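Local coordinates for protein rhamnosidase B (Bacillus sp., PDB 2OKX) that hydrolyses terminal alpha-L-rhamnose from rhamnose-bearing glycosides, as a member of glycoside hydrolase family 78, at residues V230-S233 with V234-N238; R554-T557 with R558-E562; T594-V597 with E598-N602; K658-L661 with T662-E666. All coordinates share one frame; numbering follows the deposited sequence. Where two conformers were deposited one is given.

Overall arrangement
Each contact is local, formed round one or two turns of continuous chain, so none closes a long loop and none nests within or crosses another: the four follow in series. Contact 1 (230-238) comes first, in the loop linking helix 225-229 to strand 240-252, its centre about 30 Å from each of the others. Contacts 2, 3 and 4 lie on helices 544-559, 595-603 and 647-665 of the glycosidase region. Contacts 2 and 3 touch, M561 CE lying 4.0 Å from I596 CG2, which joins the end of helix 544-559 to helix 595-603. Contact 3 reaches helix 647-665, home of contact 4, through E598 with R652; their nearest atoms are about 10 Å apart.

Contact 1 (V230-S233 with V234-N238); sequences VPES and VNHAN
V234 packs its two methyl groups against the carbonyl of P231, CG2 approaching P231 O to 3.4 Å and CG1 to 3.5 Å, so the isopropyl group straddles that oxygen. This is the tight side of the turn. Beside it S233 is buried: its hydroxyl has N227 OD1 as a hydrogen-bond partner, and its backbone N bonds V230 O at 2.8 Å. The next links run one after another, N235 N giving a straight bond of 3.1 Å to E232 O, with the donor standing above the carbonyl plane, and H236 N a weak one to S233 O. CG of H236 lies between the backbone N and the carbonyl carbon (chi1 68°), which folds the imidazole back over S233. There S233 O sits over one ring face, and H236 CE1 comes to 3.6 Å from S233 CA. The solvent side is looser: E232 and N235 are exposed, E232 OE1 is 3.6 Å from N235 ND2 with carboxylate and amide turned 52° apart, and the polar end of N235 is anchored by R106 at OD1. E232 OE2 reaches the edge of the H236 ring, 3.6 Å from CE1. With an alanine in place of H236, S233 would probably lose the flat group lying across its backbone, and the E232 carboxylate would be freer to turn. The bonds from residue i+3 back to residue i identify a 3-10 turn, which follows helix 225-229 and leads toward strand 240-252 within the D2 region.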
loop_
_atom_site.group_PDB
_atom_site.type_symbol
_atom_site.label_atom_id
_atom_site.label_comp_id
_atom_site.label_asym_id
_atom_site.label_seq_id
_atom_site.Cartn_x
_atom_site.Cartn_y
_atom_site.Cartn_z
ATOM N N VAL A 230 -4.425 -17.702 16.532
ATOM C CA VAL A 230 -3.274 -17.244 17.308
ATOM C C VAL A 230 -3.623 -15.871 17.869
ATOM O O VAL A 230 -3.196 -14.845 17.343
ATOM C CB VAL A 230 -2.005 -17.124 16.432
ATOM C CG1 VAL A 230 -0.807 -16.755 17.298
ATOM C CG2 VAL A 230 -1.746 -18.429 15.703
ATOM N N PRO A 231 -4.413 -15.839 18.951
ATOM C CA PRO A 231 -4.859 -14.613 19.621
ATOM C C PRO A 231 -3.808 -13.534 19.867
ATOM O O PRO A 231 -4.098 -12.343 19.760
ATOM C CB PRO A 231 -5.463 -15.140 20.919
ATOM C CG PRO A 231 -6.057 -16.433 20.486
ATOM C CD PRO A 231 -4.940 -17.025 19.652
ATOM N N GLU A 232 -2.588 -13.941 20.194
ATOM C CA GLU A 232 -1.538 -12.970 20.462
ATOM C C GLU A 232 -1.032 -12.268 19.196
ATOM O O GLU A 232 -0.346 -11.258 19.285
ATOM C CB GLU A 232 -0.377 -13.654 21.194
ATOM C CG GLU A 232 0.582 -12.696 21.887
ATOM C CD GLU A 232 1.620 -12.105 20.950
ATOM O OE1 GLU A 232 2.241 -11.083 21.321
ATOM O OE2 GLU A 232 1.823 -12.668 19.850
ATOM N N SER A 233 -1.381 -12.795 18.024
ATOM C CA SER A 233 -0.931 -12.209 16.760
ATOM C C SER A 233 -1.457 -10.794 16.525
ATOM O O SER A 233 -0.996 -10.106 15.616
ATOM C CB SER A 233 -1.327 -13.106 15.583
ATOM O OG SER A 233 -2.729 -13.130 15.401
ATOM N N VAL A 234 -2.415 -10.357 17.341
ATOM C CA VAL A 234 -2.973 -9.009 17.210
ATOM C C VAL A 234 -1.936 -7.948 17.576
ATOM O O VAL A 234 -2.049 -6.785 17.176
ATOM C CB VAL A 234 -4.198 -8.800 18.137
ATOM C CG1 VAL A 234 -5.320 -9.754 17.754
ATOM C CG2 VAL A 234 -3.783 -8.997 19.599
ATOM N N ASN A 235 -0.921 -8.350 18.332
ATOM C CA ASN A 235 0.108 -7.417 18.775
ATOM C C ASN A 235 1.278 -7.187 17.825
ATOM O O ASN A 235 2.170 -6.394 18.123
ATOM C CB ASN A 235 0.624 -7.851 20.148
ATOM C CG ASN A 235 -0.472 -7.865 21.193
ATOM O OD1 ASN A 235 -1.129 -6.851 21.432
ATOM N ND2 ASN A 235 -0.682 -9.017 21.816
ATOM N N HIS A 236 1.288 -7.872 16.687
ATOM C CA HIS A 236 2.366 -7.684 15.720
ATOM C C HIS A 236 1.852 -7.957 14.315
ATOM O O HIS A 236 0.726 -8.415 14.142
ATOM C CB HIS A 236 3.544 -8.616 16.022
ATOM C CG HIS A 236 3.235 -10.062 15.805
ATOM N ND1 HIS A 236 2.870 -10.909 16.830
ATOM C CD2 HIS A 236 3.200 -10.804 14.673
ATOM C CE1 HIS A 236 2.624 -12.110 16.338
ATOM N NE2 HIS A 236 2.816 -12.074 15.032
ATOM N N ALA A 237 2.682 -7.682 13.313
ATOM C CA ALA A 237 2.289 -7.898 11.929
ATOM C C ALA A 237 3.226 -8.864 11.222
ATOM O O ALA A 237 3.429 -8.768 10.011
ATOM C CB ALA A 237 2.242 -6.568 11.182
ATOM N N ASN A 238 3.818 -9.779 11.984
ATOM C CA ASN A 238 4.703 -10.777 11.404
ATOM C C ASN A 238 3.836 -11.945 10.974
ATOM O O ASN A 238 2.755 -12.159 11.518
ATOM C CB ASN A 238 5.720 -11.287 12.430
ATOM C CG ASN A 238 6.656 -10.209 12.912
ATOM O OD1 ASN A 238 7.258 -9.488 12.112
ATOM N ND2 ASN A 238 6.802 -10.100 14.228
#

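Contact 2 (R554-T557 with R558-E562); sequences RHTT and RLCME
H555 and R558 both set CG trans to their backbone N (chi1 -169° and -180°), and R558 then bends at chi3 (44°), bringing its guanidinium back to the imidazole one turn earlier. In one of the two conformers modelled for R558, NH2 donates to H555 ND1 at 3.0 Å. The nitrogen lies close to the ring plane and ND1 close to the guanidinium plane, so the two meet edge to edge, although the planes are 62° apart; NE adds a weak second bond to ND1. L559 packs over one face of the same ring, a CH-pi contact with CG 4.1 Å from the centroid. H555 NE2 is taken by E446 O, so in that conformer the imidazole is held at both nitrogens. R554 lies alongside R558, its CD 3.7 Å from R558 NH1 and over the guanidinium face; E551 and E535 pair with R554 and R558 respectively and probably temper their repulsion. T557 CG2 touches M561 SD at 3.8 Å where the helix ends. R554 and T557 of helix 544-559, with C560 and M561 just beyond its end, touch helix 577-590, whereas H555 and L559 pack on strand 446-448.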
loop_
_atom_site.group_PDB
_atom_site.type_symbol
_atom_site.label_atom_id
_atom_site.label_comp_id
_atom_site.label_asym_id
_atom_site.label_seq_id
_atom_site.Cartn_x
_atom_site.Cartn_y
_atom_site.Cartn_z
ATOM N N ARG A 554 3.614 9.578 -14.297
ATOM C CA ARG A 554 3.362 10.724 -13.431
ATOM C C ARG A 554 2.157 10.424 -12.530
ATOM O O ARG A 554 2.182 10.692 -11.328
ATOM C CB ARG A 554 3.077 11.964 -14.289
ATOM C CG ARG A 554 3.141 13.309 -13.564
ATOM C CD ARG A 554 1.774 13.976 -13.433
ATOM N NE ARG A 554 1.048 14.118 -14.700
ATOM C CZ ARG A 554 1.134 15.148 -15.540
ATOM N NH1 ARG A 554 0.411 15.145 -16.654
ATOM N NH2 ARG A 554 1.924 16.182 -15.283
ATOM N N HIS A 555 1.099 9.871 -13.113
ATOM C CA HIS A 555 -0.095 9.566 -12.330
ATOM C C HIS A 555 0.187 8.512 -11.258
ATOM O O HIS A 555 -0.288 8.620 -10.130
ATOM C CB HIS A 555 -1.230 9.093 -13.241
ATOM C CG HIS A 555 -2.553 9.017 -12.548
ATOM N ND1 HIS A 555 -3.104 10.092 -11.885
ATOM C CD2 HIS A 555 -3.424 7.992 -12.393
ATOM C CE1 HIS A 555 -4.257 9.732 -11.349
ATOM N NE2 HIS A 555 -4.474 8.463 -11.644
ATOM N N THR A 556 0.967 7.496 -11.611
ATOM C CA THR A 556 1.305 6.435 -10.665
ATOM C C THR A 556 2.038 7.022 -9.455
ATOM O O THR A 556 1.762 6.673 -8.308
ATOM C CB THR A 556 2.226 5.383 -11.310
ATOM O OG1 THR A 556 1.606 4.865 -12.491
ATOM C CG2 THR A 556 2.495 4.236 -10.330
ATOM N N THR A 557 2.981 7.914 -9.731
ATOM C CA THR A 557 3.772 8.546 -8.682
ATOM C C THR A 557 2.885 9.365 -7.756
ATOM O O THR A 557 3.030 9.308 -6.540
ATOM C CB THR A 557 4.861 9.435 -9.305
ATOM O OG1 THR A 557 5.661 8.635 -10.183
ATOM C CG2 THR A 557 5.758 10.044 -8.218
ATOM N N ARG A 558 1.963 10.120 -8.340
ATOM C CA ARG A 558 1.031 10.936 -7.570
ATOM C C ARG A 558 0.246 10.070 -6.581
ATOM O O ARG A 558 0.179 10.379 -5.391
ATOM C CB ARG A 558 0.078 11.652 -8.532
ATOM C CG ARG A 558 -0.963 12.561 -7.900
ATOM C CD ARG A 558 -1.476 13.534 -8.958
ATOM N NE ARG A 558 -1.744 12.855 -10.226
ATOM C CZ ARG A 558 -1.682 13.441 -11.419
ATOM N NH1 ARG A 558 -1.356 14.725 -11.510
ATOM N NH2 ARG A 558 -1.932 12.745 -12.520
ATOM N N LEU A 559 -0.338 8.982 -7.076
ATOM C CA LEU A 559 -1.143 8.105 -6.230
ATOM C C LEU A 559 -0.351 7.332 -5.183
ATOM O O LEU A 559 -0.924 6.821 -4.216
ATOM C CB LEU A 559 -1.940 7.122 -7.093
ATOM C CG LEU A 559 -2.926 7.704 -8.107
ATOM C CD1 LEU A 559 -3.707 6.552 -8.718
ATOM C CD2 LEU A 559 -3.878 8.700 -7.438
ATOM N N CYS A 560 0.959 7.235 -5.375
ATOM C CA CYS A 560 1.809 6.532 -4.429
ATOM C C CYS A 560 2.522 7.504 -3.502
ATOM O O CYS A 560 3.547 7.172 -2.909
ATOM C CB CYS A 560 2.832 5.666 -5.162
ATOM S SG CYS A 560 2.085 4.237 -5.972
ATOM N N MET A 561 1.976 8.712 -3.399
ATOM C CA MET A 561 2.523 9.731 -2.515
ATOM C C MET A 561 1.421 10.145 -1.543
ATOM O O MET A 561 0.523 10.912 -1.896
ATOM C CB MET A 561 3.013 10.948 -3.315
ATOM C CG MET A 561 4.321 10.713 -4.065
ATOM S SD MET A 561 4.819 12.079 -5.154
ATOM C CE MET A 561 5.489 13.254 -3.968
ATOM N N GLU A 562 1.474 9.595 -0.332
ATOM C CA GLU A 562 0.507 9.913 0.718
ATOM C C GLU A 562 1.310 10.725 1.730
ATOM O O GLU A 562 2.043 11.633 1.343
ATOM C CB GLU A 562 -0.017 8.626 1.371
ATOM C CG GLU A 562 -0.685 7.656 0.396
ATOM C CD GLU A 562 -1.291 6.441 1.080
ATOM O OE1 GLU A 562 -1.815 5.565 0.360
ATOM O OE2 GLU A 562 -1.246 6.355 2.330
#

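Contact 3 (T594-V597 with E598-N602); sequences TEIV and ERCLN
L601 N bonds V597 O at 3.0 Å, with an N-H...O angle of 166° and the donor nearly along the C=O axis. R599 N reaches E595 O at the same length, while E598 N to T594 O and C600 N to I596 O complete four successive i to i+4 bonds, the evidence for regular alpha helix from its first turn. The same V597 and L601 also meet through their side chains, which run side by side and point the same way: CG1 of V597 is trans to its backbone N (chi1 180°) and comes 4.0 Å from L601 CD1, while L601 CG presses on V597 O at 3.2 Å. A quarter turn away I596 CG1 faces C600 SG at 4.3 Å. T594 holds the N-cap position without a capping bond from its side chain. Helix 595-603 belongs to the alpha-barrel glycosidase domain, and its apolar side is built into the neighbouring helices: V597 touches A584, N587 and Y588 of helix 577-590, and L601 lies on A636 and Y640 of helix 627-644. The polar residues serve other partners. E598 is extended beyond CG and forms a salt bridge with R652 of helix 647-665. R599, likewise extended, carries its guanidinium away from the helix to salt bridges with D194 and D563 and a cation-pi contact with F72.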
loop_
_atom_site.group_PDB
_atom_site.type_symbol
_atom_site.label_atom_id
_atom_site.label_comp_id
_atom_site.label_asym_id
_atom_site.label_seq_id
_atom_site.Cartn_x
_atom_site.Cartn_y
_atom_site.Cartn_z
ATOM N N THR A 594 10.295 17.760 -1.845
ATOM C CA THR A 594 11.438 17.275 -1.080
ATOM C C THR A 594 11.117 16.879 0.358
ATOM O O THR A 594 11.719 15.950 0.890
ATOM C CB THR A 594 12.566 18.329 -1.044
ATOM O OG1 THR A 594 12.050 19.556 -0.522
ATOM C CG2 THR A 594 13.118 18.571 -2.442
ATOM N N GLU A 595 10.174 17.573 0.987
ATOM C CA GLU A 595 9.847 17.264 2.374
ATOM C C GLU A 595 9.379 15.831 2.588
ATOM O O GLU A 595 9.740 15.206 3.579
ATOM C CB GLU A 595 8.811 18.252 2.921
ATOM C CG GLU A 595 9.353 19.670 3.072
ATOM C CD GLU A 595 8.462 20.557 3.923
ATOM O OE1 GLU A 595 8.748 21.769 4.017
ATOM O OE2 GLU A 595 7.482 20.046 4.505
ATOM N N ILE A 596 8.588 15.303 1.658
ATOM C CA ILE A 596 8.114 13.936 1.792
ATOM C C ILE A 596 9.296 12.967 1.730
ATOM O O ILE A 596 9.320 11.956 2.423
ATOM C CB ILE A 596 7.084 13.588 0.684
ATOM C CG1 ILE A 596 6.615 12.140 0.841
ATOM C CG2 ILE A 596 7.697 13.817 -0.693
ATOM C CD1 ILE A 596 5.537 11.722 -0.160
ATOM N N VAL A 597 10.289 13.281 0.907
ATOM C CA VAL A 597 11.449 12.413 0.789
ATOM C C VAL A 597 12.226 12.369 2.107
ATOM O O VAL A 597 12.532 11.288 2.610
ATOM C CB VAL A 597 12.395 12.879 -0.341
ATOM C CG1 VAL A 597 13.589 11.952 -0.424
ATOM C CG2 VAL A 597 11.642 12.906 -1.676
ATOM N N GLU A 598 12.539 13.531 2.674
ATOM C CA GLU A 598 13.280 13.539 3.929
ATOM C C GLU A 598 12.488 12.855 5.040
ATOM O O GLU A 598 13.054 12.115 5.847
ATOM C CB GLU A 598 13.644 14.962 4.362
ATOM C CG GLU A 598 14.474 14.955 5.644
ATOM C CD GLU A 598 15.022 16.309 6.034
ATOM O OE1 GLU A 598 15.510 16.425 7.176
ATOM O OE2 GLU A 598 14.975 17.248 5.210
ATOM N N ARG A 599 11.182 13.098 5.082
ATOM C CA ARG A 599 10.337 12.473 6.098
ATOM C C ARG A 599 10.491 10.959 6.034
ATOM O O ARG A 599 10.645 10.302 7.056
ATOM C CB ARG A 599 8.862 12.848 5.893
ATOM C CG ARG A 599 7.895 11.976 6.695
ATOM C CD ARG A 599 6.445 12.426 6.569
ATOM N NE ARG A 599 5.529 11.347 6.938
ATOM C CZ ARG A 599 5.398 10.850 8.164
ATOM N NH1 ARG A 599 6.121 11.343 9.165
ATOM N NH2 ARG A 599 4.568 9.834 8.379
ATOM N N CYS A 600 10.457 10.409 4.826
ATOM C CA CYS A 600 10.590 8.969 4.655
ATOM C C CYS A 600 11.969 8.463 5.057
ATOM O O CYS A 600 12.084 7.443 5.738
ATOM C CB CYS A 600 10.292 8.578 3.205
ATOM S SG CYS A 600 8.544 8.787 2.765
ATOM N N LEU A 601 13.011 9.171 4.632
ATOM C CA LEU A 601 14.373 8.772 4.962
ATOM C C LEU A 601 14.593 8.788 6.477
ATOM O O LEU A 601 15.292 7.931 7.016
ATOM C CB LEU A 601 15.379 9.702 4.278
ATOM C CG LEU A 601 15.338 9.747 2.746
ATOM C CD1 LEU A 601 16.376 10.735 2.240
ATOM C CD2 LEU A 601 15.596 8.365 2.172
ATOM N N ASN A 602 13.988 9.759 7.155
ATOM C CA ASN A 602 14.124 9.888 8.605
ATOM C C ASN A 602 13.377 8.810 9.392
ATOM O O ASN A 602 13.730 8.518 10.533
ATOM C CB ASN A 602 13.640 11.272 9.065
ATOM C CG ASN A 602 14.625 12.384 8.732
ATOM O OD1 ASN A 602 14.262 13.561 8.707
ATOM N ND2 ASN A 602 15.877 12.017 8.487
#

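Contact 4 (K658-L661 with T662-E666); sequences KHTL and THYLE
Alpha-helical bonds continue through 658-665: T662 N donates to K658 O at 2.9 Å, Y664 N to T660 O at 3.0 Å and L665 N to L661 O at 3.1 Å. The intervening bond, H663 N to H659 O, is weak at 3.4 Å. Two side chains add to this backbone pattern. T662 OG1 gives a second bond of 2.9 Å to K658 O from above the carbonyl plane, so that oxygen is gripped by two donors. H663 ND1 does the like for H659 O, also at 2.9 Å and nearly straight (169°), the oxygen lying close to the plane of the imidazole. The contact runs along helix 647-665 of the alpha-barrel glycosidase domain, where L661 and L665 pack on helices 696-715 and 723-739. With CG placed beside the backbone N (chi1 -71°), H663 turns its edge onto one face of H659, an offset edge-to-face pair with planes at 61°; CE1 of H663 comes to 3.3 Å from CE1 of H659. A leucine in place of H663 would probably cost H659 O its straight side-chain donor, with the weak backbone bond remaining, and set the H659 ring freer to turn. On another side of the helix, the edge of the Y664 ring meets T660, CE1 lying 3.2 Å from OG1. Hydrogen bonds from T660 OG1 to P612 O and from Y664 OH to L613 O hold these two side chains to the loop ahead of helix 627-644.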
loop_
_atom_site.group_PDB
_atom_site.type_symbol
_atom_site.label_atom_id
_atom_site.label_comp_id
_atom_site.label_asym_id
_atom_site.label_seq_id
_atom_site.Cartn_x
_atom_site.Cartn_y
_atom_site.Cartn_z
ATOM N N LYS A 658 26.120 4.862 8.941
ATOM C CA LYS A 658 27.325 4.182 9.406
ATOM C C LYS A 658 26.937 2.972 10.256
ATOM O O LYS A 658 27.475 1.875 10.091
ATOM C CB LYS A 658 28.166 5.158 10.231
ATOM C CG LYS A 658 29.472 4.604 10.770
ATOM C CD LYS A 658 30.205 5.678 11.567
ATOM C CE LYS A 658 31.529 5.171 12.106
ATOM N NZ LYS A 658 32.430 4.728 11.008
ATOM N N HIS A 659 25.986 3.190 11.158
ATOM C CA HIS A 659 25.500 2.151 12.055
ATOM C C HIS A 659 25.045 0.878 11.338
ATOM O O HIS A 659 25.479 -0.220 11.681
ATOM C CB HIS A 659 24.350 2.702 12.902
ATOM C CG HIS A 659 23.716 1.686 13.799
ATOM N ND1 HIS A 659 24.390 1.085 14.841
ATOM C CD2 HIS A 659 22.470 1.155 13.802
ATOM C CE1 HIS A 659 23.586 0.228 15.446
ATOM N NE2 HIS A 659 22.415 0.252 14.835
ATOM N N THR A 660 24.176 1.021 10.341
ATOM C CA THR A 660 23.676 -0.147 9.627
ATOM C C THR A 660 24.740 -0.826 8.765
ATOM O O THR A 660 24.792 -2.057 8.696
ATOM C CB THR A 660 22.441 0.209 8.754
ATOM O OG1 THR A 660 21.810 -1.000 8.315
ATOM C CG2 THR A 660 22.851 1.033 7.538
ATOM N N LEU A 661 25.593 -0.040 8.112
ATOM C CA LEU A 661 26.644 -0.624 7.284
ATOM C C LEU A 661 27.612 -1.430 8.144
ATOM O O LEU A 661 28.100 -2.481 7.727
ATOM C CB LEU A 661 27.409 0.462 6.527
ATOM C CG LEU A 661 26.705 1.026 5.289
ATOM C CD1 LEU A 661 27.563 2.121 4.662
ATOM C CD2 LEU A 661 26.459 -0.101 4.291
ATOM N N THR A 662 27.884 -0.934 9.345
ATOM C CA THR A 662 28.782 -1.619 10.264
ATOM C C THR A 662 28.257 -3.024 10.539
ATOM O O THR A 662 29.012 -3.997 10.513
ATOM C CB THR A 662 28.904 -0.857 11.600
ATOM O OG1 THR A 662 29.553 0.401 11.373
ATOM C CG2 THR A 662 29.706 -1.671 12.616
ATOM N N HIS A 663 26.954 -3.132 10.786
ATOM C CA HIS A 663 26.360 -4.432 11.063
ATOM C C HIS A 663 26.236 -5.341 9.844
ATOM O O HIS A 663 26.269 -6.564 9.979
ATOM C CB HIS A 663 25.009 -4.258 11.756
ATOM C CG HIS A 663 25.126 -3.773 13.166
ATOM N ND1 HIS A 663 25.438 -2.468 13.482
ATOM C CD2 HIS A 663 25.035 -4.433 14.345
ATOM C CE1 HIS A 663 25.535 -2.345 14.793
ATOM N NE2 HIS A 663 25.295 -3.522 15.342
ATOM N N TYR A 664 26.096 -4.767 8.653
ATOM C CA TYR A 664 26.011 -5.604 7.462
ATOM C C TYR A 664 27.369 -6.257 7.209
ATOM O O TYR A 664 27.448 -7.397 6.743
ATOM C CB TYR A 664 25.587 -4.790 6.232
ATOM C CG TYR A 664 24.084 -4.707 6.059
ATOM C CD1 TYR A 664 23.361 -3.624 6.551
ATOM C CD2 TYR A 664 23.380 -5.745 5.442
ATOM C CE1 TYR A 664 21.969 -3.576 6.440
ATOM C CE2 TYR A 664 21.992 -5.707 5.326
ATOM C CZ TYR A 664 21.293 -4.621 5.828
ATOM O OH TYR A 664 19.917 -4.588 5.730
ATOM N N LEU A 665 28.434 -5.527 7.527
ATOM C CA LEU A 665 29.794 -6.030 7.344
ATOM C C LEU A 665 30.076 -7.231 8.246
ATOM O O LEU A 665 30.857 -8.117 7.889
ATOM C CB LEU A 665 30.810 -4.919 7.628
ATOM C CG LEU A 665 30.935 -3.830 6.562
ATOM C CD1 LEU A 665 31.908 -2.750 7.024
ATOM C CD2 LEU A 665 31.413 -4.457 5.262
ATOM N N GLU A 666 29.440 -7.260 9.413
ATOM C CA GLU A 666 29.632 -8.365 10.346
ATOM C C GLU A 666 29.047 -9.654 9.778
ATOM O O GLU A 666 29.315 -10.741 10.285
ATOM C CB GLU A 666 28.977 -8.047 11.692
ATOM C CG GLU A 666 29.545 -6.820 12.387
ATOM C CD GLU A 666 28.793 -6.473 13.655
ATOM O OE1 GLU A 666 29.105 -5.432 14.271
ATOM O OE2 GLU A 666 27.886 -7.242 14.037
#